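PDB 1Y9Q: transcriptional regulator, HTH_3 family from Vibrio cholerae, which probably regulates transcription by binding DNA through a helix-turn-helix domain, and holds zinc and D-methionine in its cupin domain. Local coordinates for residues 90-95 with 107-112; 114-119 with 163-168; 128-133 with 173-178. All blocks are in the same frame, centred on the assembly; numbering follows the deposited sequence.

Contact 1 (90-95 with 107-112). With MED (D-methionine), chain C.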
loop_
_atom_site.group_PDB
_atom_site.type_symbol
_atom_site.label_atom_id
_atom_site.label_comp_id
_atom_site.label_asym_id
_atom_site.label_seq_id
_atom_site.Cartn_x
_atom_site.Cartn_y
_atom_site.Cartn_z
HETATM N N MSE A 90 17.144 0.507 -2.880
HETATM C CA MSE A 90 16.676 1.864 -3.090
HETATM C C MSE A 90 17.670 2.809 -2.445
HETATM O O MSE A 90 17.973 2.690 -1.257
HETATM C CB MSE A 90 15.290 2.050 -2.471
HETATM C CG MSE A 90 14.732 3.455 -2.605
HETATM SE SE MSE A 90 12.949 3.606 -1.879
HETATM C CE MSE A 90 12.010 4.133 -3.477
ATOM N N LYS A 91 18.192 3.738 -3.233
ATOM C CA LYS A 91 19.151 4.695 -2.714
ATOM C C LYS A 91 18.591 6.105 -2.838
ATOM O O LYS A 91 18.058 6.479 -3.882
ATOM C CB LYS A 91 20.474 4.557 -3.468
ATOM C CG LYS A 91 21.053 3.154 -3.361
ATOM C CD LYS A 91 22.490 3.078 -3.838
ATOM C CE LYS A 91 23.035 1.662 -3.679
ATOM N NZ LYS A 91 22.943 1.177 -2.271
ATOM N N ILE A 92 18.704 6.876 -1.759
ATOM C CA ILE A 92 18.191 8.243 -1.727
ATOM C C ILE A 92 19.297 9.293 -1.763
ATOM O O ILE A 92 20.188 9.293 -0.915
ATOM C CB ILE A 92 17.364 8.505 -0.443
ATOM C CG1 ILE A 92 16.376 7.366 -0.198
ATOM C CG2 ILE A 92 16.622 9.834 -0.563
ATOM C CD1 ILE A 92 15.396 7.144 -1.312
ATOM N N HIS A 93 19.240 10.184 -2.746
ATOM C CA HIS A 93 20.219 11.260 -2.846
ATOM C C HIS A 93 19.453 12.570 -2.683
ATOM O O HIS A 93 18.773 13.018 -3.607
ATOM C CB HIS A 93 20.924 11.248 -4.205
ATOM C CG HIS A 93 21.946 12.332 -4.360
ATOM N ND1 HIS A 93 22.396 12.760 -5.591
ATOM C CD2 HIS A 93 22.598 13.083 -3.442
ATOM C CE1 HIS A 93 23.276 13.731 -5.423
ATOM N NE2 HIS A 93 23.415 13.947 -4.128
ATOM N N THR A 94 19.552 13.180 -1.507
ATOM C CA THR A 94 18.846 14.434 -1.261
ATOM C C THR A 94 19.540 15.600 -1.960
ATOM O O THR A 94 20.664 15.964 -1.614
ATOM C CB THR A 94 18.746 14.733 0.254
ATOM O OG1 THR A 94 18.069 13.654 0.914
ATOM C CG2 THR A 94 17.965 16.026 0.494
ATOM N N LEU A 95 18.869 16.177 -2.950
ATOM C CA LEU A 95 19.416 17.306 -3.690
ATOM C C LEU A 95 19.142 18.605 -2.937
ATOM O O LEU A 95 19.994 19.498 -2.868
ATOM C CB LEU A 95 18.781 17.393 -5.081
ATOM C CG LEU A 95 18.903 16.187 -6.020
ATOM C CD1 LEU A 95 18.239 16.522 -7.346
ATOM C CD2 LEU A 95 20.368 15.834 -6.230
ATOM N N PHE A 107 14.579 14.943 -4.024
ATOM C CA PHE A 107 15.442 13.770 -4.009
ATOM C C PHE A 107 15.693 13.186 -5.390
ATOM O O PHE A 107 14.917 13.395 -6.323
ATOM C CB PHE A 107 14.803 12.655 -3.185
ATOM C CG PHE A 107 14.305 13.088 -1.849
ATOM C CD1 PHE A 107 15.162 13.160 -0.759
ATOM C CD2 PHE A 107 12.963 13.403 -1.673
ATOM C CE1 PHE A 107 14.688 13.539 0.494
ATOM C CE2 PHE A 107 12.475 13.783 -0.429
ATOM C CZ PHE A 107 13.340 13.850 0.658
ATOM N N GLU A 108 16.791 12.444 -5.499
ATOM C CA GLU A 108 17.123 11.728 -6.723
ATOM C C GLU A 108 17.142 10.293 -6.211
ATOM O O GLU A 108 17.980 9.939 -5.384
ATOM C CB GLU A 108 18.500 12.130 -7.261
ATOM C CG GLU A 108 18.807 11.479 -8.595
ATOM C CD GLU A 108 19.961 12.132 -9.324
ATOM O OE1 GLU A 108 19.855 13.331 -9.666
ATOM O OE2 GLU A 108 20.974 11.442 -9.558
ATOM N N ILE A 109 16.204 9.482 -6.684
ATOM C CA ILE A 109 16.064 8.101 -6.227
ATOM C C ILE A 109 16.503 7.049 -7.240
ATOM O O ILE A 109 16.118 7.105 -8.404
ATOM C CB ILE A 109 14.591 7.789 -5.878
ATOM C CG1 ILE A 109 14.022 8.873 -4.956
ATOM C CG2 ILE A 109 14.484 6.411 -5.246
ATOM C CD1 ILE A 109 14.844 9.117 -3.722
ATOM N N THR A 110 17.291 6.083 -6.778
ATOM C CA THR A 110 17.755 4.995 -7.633
ATOM C C THR A 110 17.165 3.679 -7.143
ATOM O O THR A 110 17.408 3.257 -6.010
ATOM C CB THR A 110 19.290 4.874 -7.627
ATOM O OG1 THR A 110 19.868 6.089 -8.111
ATOM C CG2 THR A 110 19.735 3.714 -8.518
ATOM N N LEU A 111 16.373 3.045 -7.998
ATOM C CA LEU A 111 15.748 1.775 -7.677
ATOM C C LEU A 111 16.551 0.670 -8.354
ATOM O O LEU A 111 16.920 0.792 -9.525
ATOM C CB LEU A 111 14.304 1.755 -8.185
ATOM C CG LEU A 111 13.322 2.699 -7.494
ATOM C CD1 LEU A 111 11.976 2.647 -8.191
ATOM C CD2 LEU A 111 13.186 2.298 -6.039
ATOM N N LEU A 112 16.819 -0.404 -7.619
ATOM C CA LEU A 112 17.597 -1.517 -8.158
ATOM C C LEU A 112 16.859 -2.846 -8.064
ATOM O O LEU A 112 15.878 -2.980 -7.327
ATOM C CB LEU A 112 18.926 -1.635 -7.413
ATOM C CG LEU A 112 19.844 -0.416 -7.419
ATOM C CD1 LEU A 112 21.032 -0.676 -6.502
ATOM C CD2 LEU A 112 20.304 -0.115 -8.830
HETATM N N MED C . 7.896 10.162 -1.363
HETATM C CA MED C . 8.834 9.117 -0.859
HETATM C C MED C . 8.084 7.820 -0.531
HETATM O O MED C . 6.859 7.697 -0.679
HETATM C CB MED C . 9.939 8.882 -1.915
HETATM C CG MED C . 11.044 7.881 -1.646
HETATM S SD MED C . 12.029 8.591 -0.293
HETATM C CE MED C . 12.687 10.032 -1.006
HETATM O OXT MED C . 8.710 6.855 -0.095
#
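Residues 90-95 and 107-112 pair as the two antiparallel strands of a beta hairpin at one side of the cupin barrel, and the inward face of this hairpin forms one wall of the pocket that holds the methyl-sulfur end of D-methionine. Four backbone hydrogen bonds tie the strands, two at the Lys91-Thr110 pair and two at the His93-Glu108 pair; Glu108 N to His93 O, at 2.8 Å, is one of them. Met90, Ile92 and Thr94, opposite Leu111, Ile109 and Phe107, point to the pocket side, where apolar groups suit a thioether. The side chains of Ile92 and Ile109 run alongside each other. In both, chi1 (-47° and -50°) turns CG1 beside the backbone N, and the second torsion sets CD1. Ile109 CD1 is 3.6 Å from the ligand's CE and Ile92 CD1 3.8 Å from its SD, although the exact placing of these two methyls is doubtful. Ile92 CG2 also packs against Phe107 CD1 at 3.6 Å. Selenomethionine Met90 runs beside Leu111, and its CE sits tightly on Leu111 CD2, 3.4 Å away, while also touching Ile109 CG2. Helix 53-63, within the helix-turn-helix region, packs against this wall, bringing Ile53 onto Met90 and Ile92 and Trp57 onto Phe107 in the same pocket. On the other face, polar and charged residues suit a partly exposed surface: CB of His93 packs on CB of Glu108, and Lys91 sends its amino group to Ser83 OG. Phe107 lends the ligand a flat surface. Thr94 OG1 lies in the ring plane at its edge, 3.4 Å from Phe107 CD1, whereas the methyl CE of D-methionine rests over one face, displaced toward the rim and 3.4 Å from Phe107 CD2.

Contact 2 (114-119 with 163-168). With ZN (zinc ion), chain B; MED (D-methionine), chain C.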
loop_
_atom_site.group_PDB
_atom_site.type_symbol
_atom_site.label_atom_id
_atom_site.label_comp_id
_atom_site.label_asym_id
_atom_site.label_seq_id
_atom_site.Cartn_x
_atom_site.Cartn_y
_atom_site.Cartn_z
ATOM N N HIS A 114 14.746 -4.290 -9.871
ATOM C CA HIS A 114 13.315 -4.083 -10.087
ATOM C C HIS A 114 12.520 -3.977 -8.789
ATOM O O HIS A 114 11.396 -4.465 -8.684
ATOM C CB HIS A 114 12.732 -5.176 -11.008
ATOM C CG HIS A 114 12.812 -6.569 -10.458
ATOM N ND1 HIS A 114 11.985 -7.025 -9.453
ATOM C CD2 HIS A 114 13.588 -7.622 -10.813
ATOM C CE1 HIS A 114 12.246 -8.299 -9.214
ATOM N NE2 HIS A 114 13.215 -8.685 -10.026
ATOM N N HIS A 115 13.114 -3.313 -7.803
ATOM C CA HIS A 115 12.478 -3.121 -6.507
ATOM C C HIS A 115 11.151 -2.373 -6.632
ATOM O O HIS A 115 10.992 -1.502 -7.492
ATOM C CB HIS A 115 13.406 -2.335 -5.578
ATOM C CG HIS A 115 12.792 -2.001 -4.253
ATOM N ND1 HIS A 115 12.552 -2.949 -3.283
ATOM C CD2 HIS A 115 12.340 -0.826 -3.752
ATOM C CE1 HIS A 115 11.977 -2.373 -2.239
ATOM N NE2 HIS A 115 11.836 -1.087 -2.499
ATOM N N GLN A 116 10.199 -2.731 -5.774
ATOM C CA GLN A 116 8.900 -2.075 -5.754
ATOM C C GLN A 116 8.738 -1.465 -4.368
ATOM O O GLN A 116 8.911 -2.146 -3.357
ATOM C CB GLN A 116 7.771 -3.068 -6.022
ATOM C CG GLN A 116 6.417 -2.394 -6.170
ATOM C CD GLN A 116 5.324 -3.346 -6.595
ATOM O OE1 GLN A 116 5.486 -4.115 -7.544
ATOM N NE2 GLN A 116 4.192 -3.294 -5.900
ATOM N N GLN A 117 8.409 -0.178 -4.332
ATOM C CA GLN A 117 8.258 0.551 -3.080
ATOM C C GLN A 117 6.839 1.079 -2.888
ATOM O O GLN A 117 6.420 1.997 -3.589
ATOM C CB GLN A 117 9.245 1.725 -3.074
ATOM C CG GLN A 117 9.296 2.557 -1.812
ATOM C CD GLN A 117 9.887 1.805 -0.648
ATOM O OE1 GLN A 117 10.693 0.888 -0.825
ATOM N NE2 GLN A 117 9.504 2.198 0.557
HETATM N N MSE A 118 6.088 0.487 -1.963
HETATM C CA MSE A 118 4.737 0.971 -1.683
HETATM C C MSE A 118 4.821 1.920 -0.491
HETATM O O MSE A 118 5.602 1.698 0.433
HETATM C CB MSE A 118 3.788 -0.181 -1.356
HETATM C CG MSE A 118 3.612 -1.173 -2.495
HETATM SE SE MSE A 118 3.162 -0.317 -4.163
HETATM C CE MSE A 118 1.413 0.343 -3.663
ATOM N N SER A 119 4.012 2.973 -0.515
ATOM C CA SER A 119 4.013 3.968 0.557
ATOM C C SER A 119 2.636 4.206 1.145
ATOM O O SER A 119 1.623 4.021 0.468
ATOM C CB SER A 119 4.527 5.310 0.032
ATOM O OG SER A 119 5.849 5.215 -0.438
ATOM N N GLY A 163 2.979 4.334 -4.729
ATOM C CA GLY A 163 4.167 3.506 -4.783
ATOM C C GLY A 163 5.008 3.752 -6.013
ATOM O O GLY A 163 4.589 4.457 -6.931
ATOM N N TYR A 164 6.200 3.165 -6.023
ATOM C CA TYR A 164 7.134 3.309 -7.133
ATOM C C TYR A 164 7.740 1.949 -7.428
ATOM O O TYR A 164 8.012 1.182 -6.510
ATOM C CB TYR A 164 8.260 4.268 -6.758
ATOM C CG TYR A 164 7.812 5.423 -5.900
ATOM C CD1 TYR A 164 7.579 5.252 -4.535
ATOM C CD2 TYR A 164 7.596 6.681 -6.455
ATOM C CE1 TYR A 164 7.143 6.308 -3.742
ATOM C CE2 TYR A 164 7.159 7.744 -5.671
ATOM C CZ TYR A 164 6.934 7.548 -4.319
ATOM O OH TYR A 164 6.495 8.594 -3.553
ATOM N N ALA A 165 7.957 1.654 -8.704
ATOM C CA ALA A 165 8.546 0.378 -9.074
ATOM C C ALA A 165 9.413 0.496 -10.320
ATOM O O ALA A 165 9.038 1.144 -11.296
ATOM C CB ALA A 165 7.449 -0.657 -9.304
ATOM N N ALA A 166 10.582 -0.126 -10.270
ATOM C CA ALA A 166 11.486 -0.122 -11.408
ATOM C C ALA A 166 11.045 -1.292 -12.279
ATOM O O ALA A 166 10.918 -2.415 -11.786
ATOM C CB ALA A 166 12.917 -0.321 -10.941
ATOM N N VAL A 167 10.778 -1.033 -13.556
ATOM C CA VAL A 167 10.359 -2.098 -14.459
ATOM C C VAL A 167 11.621 -2.711 -15.059
ATOM O O VAL A 167 11.712 -3.931 -15.227
ATOM C CB VAL A 167 9.432 -1.573 -15.566
ATOM C CG1 VAL A 167 8.859 -2.740 -16.352
ATOM C CG2 VAL A 167 8.303 -0.759 -14.945
ATOM N N THR A 168 12.584 -1.859 -15.399
ATOM C CA THR A 168 13.865 -2.341 -15.890
ATOM C C THR A 168 14.573 -2.637 -14.575
ATOM O O THR A 168 14.149 -2.135 -13.532
ATOM C CB THR A 168 14.630 -1.254 -16.673
ATOM O OG1 THR A 168 14.559 -0.008 -15.966
ATOM C CG2 THR A 168 14.034 -1.083 -18.060
HETATM ZN ZN ZN B . 5.859 9.295 -1.559
HETATM N N MED C . 7.896 10.162 -1.363
HETATM C CA MED C . 8.834 9.117 -0.859
HETATM C C MED C . 8.084 7.820 -0.531
HETATM O O MED C . 6.859 7.697 -0.679
HETATM C CB MED C . 9.939 8.882 -1.915
HETATM C CG MED C . 11.044 7.881 -1.646
HETATM S SD MED C . 12.029 8.591 -0.293
HETATM C CE MED C . 12.687 10.032 -1.006
HETATM O OXT MED C . 8.710 6.855 -0.095
#
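Gln117 and Tyr164 form the central hydrogen-bonded pair between the antiparallel strands 116-119 and 163-166 of the cupin barrel. Their backbones bond twice: Gln117 N reaches Tyr164 O at 2.6 Å, and Tyr164 N returns to Gln117 O. Ala166 N adds a third bond to His115 O. Among side-chain bonds, His115 NE2 donates to Gln117 OE1 at 2.8 Å, in the imidazole plane; the bend of Gln117 at chi2 (69°) turns CD toward that ring.

The other face packs by ordinary contacts. Gln116 CG lies 3.7 Å from Ala165 CB, and selenomethionine Met118 brings SE to 4.0 Å from Gly163 CA, where glycine leaves room for the selenium. Gln116 and Met118 also pack on their counterparts in the second subunit, placing this face at the dimer interface.

Zinc and ligand binding fall to Tyr164 and Ser119. Tyr164 OH binds zinc at 2.2 Å with the metal in the ring plane, while Ser119 OG donates to the ligand's O at 2.7 Å. Since zinc also binds that oxygen, the carboxylate is gripped from two sources. Zinc would tend to acidify the Tyr164 hydroxyl, while the nearby carboxylate of Glu128 could share its proton, leaving the charge undecided.

Contact 3 (128-133 with 173-178). With ZN (zinc ion), chain B; MED (D-methionine), chain C.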
loop_
_atom_site.group_PDB
_atom_site.type_symbol
_atom_site.label_atom_id
_atom_site.label_comp_id
_atom_site.label_asym_id
_atom_site.label_seq_id
_atom_site.Cartn_x
_atom_site.Cartn_y
_atom_site.Cartn_z
ATOM N N GLU A 128 3.395 15.171 -5.072
ATOM C CA GLU A 128 4.677 14.688 -5.579
ATOM C C GLU A 128 4.807 14.842 -7.078
ATOM O O GLU A 128 3.823 14.714 -7.813
ATOM C CB GLU A 128 4.890 13.213 -5.226
ATOM C CG GLU A 128 5.279 12.973 -3.788
ATOM C CD GLU A 128 5.648 11.527 -3.524
ATOM O OE1 GLU A 128 6.425 10.957 -4.316
ATOM O OE2 GLU A 128 5.169 10.967 -2.522
ATOM N N TYR A 129 6.036 15.125 -7.510
ATOM C CA TYR A 129 6.393 15.254 -8.917
ATOM C C TYR A 129 7.425 14.161 -9.181
ATOM O O TYR A 129 8.282 13.897 -8.335
ATOM C CB TYR A 129 7.054 16.600 -9.206
ATOM C CG TYR A 129 6.126 17.783 -9.169
ATOM C CD1 TYR A 129 5.673 18.369 -10.351
ATOM C CD2 TYR A 129 5.713 18.333 -7.956
ATOM C CE1 TYR A 129 4.832 19.475 -10.330
ATOM C CE2 TYR A 129 4.864 19.443 -7.924
ATOM C CZ TYR A 129 4.432 20.007 -9.115
ATOM O OH TYR A 129 3.610 21.109 -9.103
ATOM N N ILE A 130 7.345 13.545 -10.356
ATOM C CA ILE A 130 8.269 12.483 -10.738
ATOM C C ILE A 130 8.818 12.767 -12.134
ATOM O O ILE A 130 8.067 13.131 -13.039
ATOM C CB ILE A 130 7.552 11.104 -10.797
ATOM C CG1 ILE A 130 6.930 10.756 -9.442
ATOM C CG2 ILE A 130 8.533 10.028 -11.229
ATOM C CD1 ILE A 130 7.928 10.435 -8.353
ATOM N N HIS A 131 10.128 12.607 -12.298
ATOM C CA HIS A 131 10.778 12.806 -13.591
ATOM C C HIS A 131 11.790 11.672 -13.731
ATOM O O HIS A 131 12.748 11.583 -12.958
ATOM C CB HIS A 131 11.492 14.160 -13.647
ATOM C CG HIS A 131 11.977 14.528 -15.015
ATOM N ND1 HIS A 131 12.880 15.544 -15.237
ATOM C CD2 HIS A 131 11.691 14.008 -16.233
ATOM C CE1 HIS A 131 13.134 15.631 -16.532
ATOM N NE2 HIS A 131 12.424 14.710 -17.158
ATOM N N VAL A 132 11.558 10.791 -14.699
ATOM C CA VAL A 132 12.439 9.648 -14.911
ATOM C C VAL A 132 13.742 10.038 -15.599
ATOM O O VAL A 132 13.742 10.541 -16.721
ATOM C CB VAL A 132 11.735 8.552 -15.741
ATOM C CG1 VAL A 132 12.609 7.304 -15.800
ATOM C CG2 VAL A 132 10.386 8.211 -15.115
ATOM N N LEU A 133 14.855 9.804 -14.914
ATOM C CA LEU A 133 16.165 10.134 -15.463
ATOM C C LEU A 133 16.755 8.965 -16.253
ATOM O O LEU A 133 17.459 9.167 -17.245
ATOM C CB LEU A 133 17.124 10.519 -14.335
ATOM C CG LEU A 133 16.685 11.679 -13.435
ATOM C CD1 LEU A 133 17.731 11.925 -12.362
ATOM C CD2 LEU A 133 16.484 12.934 -14.279
ATOM N N PHE A 173 15.062 8.341 -10.811
ATOM C CA PHE A 173 14.098 9.408 -11.039
ATOM C C PHE A 173 14.205 10.515 -10.008
ATOM O O PHE A 173 14.633 10.284 -8.877
ATOM C CB PHE A 173 12.669 8.845 -11.049
ATOM C CG PHE A 173 12.220 8.252 -9.730
ATOM C CD1 PHE A 173 11.417 8.983 -8.861
ATOM C CD2 PHE A 173 12.569 6.949 -9.380
ATOM C CE1 PHE A 173 10.961 8.426 -7.664
ATOM C CE2 PHE A 173 12.120 6.384 -8.188
ATOM C CZ PHE A 173 11.313 7.124 -7.328
ATOM N N GLN A 174 13.833 11.725 -10.411
ATOM C CA GLN A 174 13.853 12.845 -9.495
ATOM C C GLN A 174 12.483 12.869 -8.839
ATOM O O GLN A 174 11.465 12.692 -9.510
ATOM C CB GLN A 174 14.066 14.174 -10.222
ATOM C CG GLN A 174 14.073 15.353 -9.250
ATOM C CD GLN A 174 13.979 16.695 -9.937
ATOM O OE1 GLN A 174 12.972 17.011 -10.573
ATOM N NE2 GLN A 174 15.034 17.497 -9.814
ATOM N N ASN A 175 12.458 13.082 -7.531
ATOM C CA ASN A 175 11.199 13.138 -6.810
ATOM C C ASN A 175 11.118 14.450 -6.041
ATOM O O ASN A 175 11.935 14.709 -5.165
ATOM C CB ASN A 175 11.096 11.941 -5.855
ATOM C CG ASN A 175 9.776 11.900 -5.089
ATOM O OD1 ASN A 175 8.716 12.255 -5.611
ATOM N ND2 ASN A 175 9.836 11.435 -3.849
ATOM N N ILE A 176 10.148 15.287 -6.398
ATOM C CA ILE A 176 9.938 16.552 -5.701
ATOM C C ILE A 176 8.734 16.340 -4.789
ATOM O O ILE A 176 7.663 15.955 -5.261
ATOM C CB ILE A 176 9.601 17.698 -6.682
ATOM C CG1 ILE A 176 10.804 18.004 -7.570
ATOM C CG2 ILE A 176 9.162 18.935 -5.910
ATOM C CD1 ILE A 176 10.473 18.952 -8.706
ATOM N N VAL A 177 8.903 16.569 -3.489
ATOM C CA VAL A 177 7.792 16.414 -2.548
ATOM C C VAL A 177 7.423 17.815 -2.060
ATOM O O VAL A 177 8.217 18.479 -1.390
ATOM C CB VAL A 177 8.190 15.530 -1.348
ATOM C CG1 VAL A 177 7.018 15.382 -0.393
ATOM C CG2 VAL A 177 8.643 14.162 -1.844
ATOM N N ALA A 178 6.225 18.268 -2.421
ATOM C CA ALA A 178 5.766 19.604 -2.056
ATOM C C ALA A 178 4.720 19.563 -0.952
ATOM O O ALA A 178 3.638 18.982 -1.111
ATOM C CB ALA A 178 5.209 20.310 -3.287
HETATM ZN ZN ZN B . 5.859 9.295 -1.559
HETATM N N MED C . 7.896 10.162 -1.363
HETATM C CA MED C . 8.834 9.117 -0.859
HETATM C C MED C . 8.084 7.820 -0.531
HETATM O O MED C . 6.859 7.697 -0.679
HETATM C CB MED C . 9.939 8.882 -1.915
HETATM C CG MED C . 11.044 7.881 -1.646
HETATM S SD MED C . 12.029 8.591 -0.293
HETATM C CE MED C . 12.687 10.032 -1.006
HETATM O OXT MED C . 8.710 6.855 -0.095
#
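Glu128 and Asn175 both send CG toward the zinc side by their first torsions: in Glu128 it is anti to the carbonyl carbon (chi1 -76°), with an extended chain beyond it, and in Asn175 anti to the backbone N (chi1 -178°). The carboxylate of Glu128 thereby approaches the side-chain amide of Asn175, their planes turned 54° apart. Both residues lie on the inward face of an antiparallel strand pair of the cupin barrel, 128-133 with 173-178, facing zinc and D-methionine. Val177 runs beside Glu128, its CG2 packing 4.1 Å from Glu128 CG, a small branched group flanking the aliphatic part of a metal ligand. On the same face, Ile130 and Phe173 form an apolar patch, with Ile130 CD1 3.7 Å from Phe173 CE1, on which Met137 also packs.

The backbone is joined by four hydrogen bonds, at the Tyr129-Ile176 and His131-Gln174 pairs; Gln174 N to His131 O is 2.8 Å. On the outward face Tyr129 CB meets Ile176 CB at 3.8 Å, an apolar contact between two partly exposed side chains. Zinc is completed by His122, His162, Tyr164 and the amine and carboxylate of the ligand. An acidic side chain suits a cation here: Glu128 OE2 binds zinc at 2.0 Å and lies 3.1 Å from the ligand's N.

Overall arrangement
All three contacts touch the one D-methionine: contact 1 holds its methyl-sulfur end, while contacts 2 and 3 each supply a zinc ligand near its amine and carboxylate. Contacts 1 and 3 share a sheet, since strands 104-111 and 171-178 are neighbours; Phe107 O to Asn175 N and Ile109 N to Phe173 O, both 2.8 Å, are probable hydrogen bonds joining them, and their centres are 10 Å apart. Contact 2 belongs to the facing sheet, its centre 12 Å from contact 1 and 14 Å from contact 3. Across the interior Met90 CE meets Gln117 CG at 3.6 Å, and Tyr164 OH lies 2.5 Å from Glu128 OE1, a probable hydrogen bond between two zinc-binding residues.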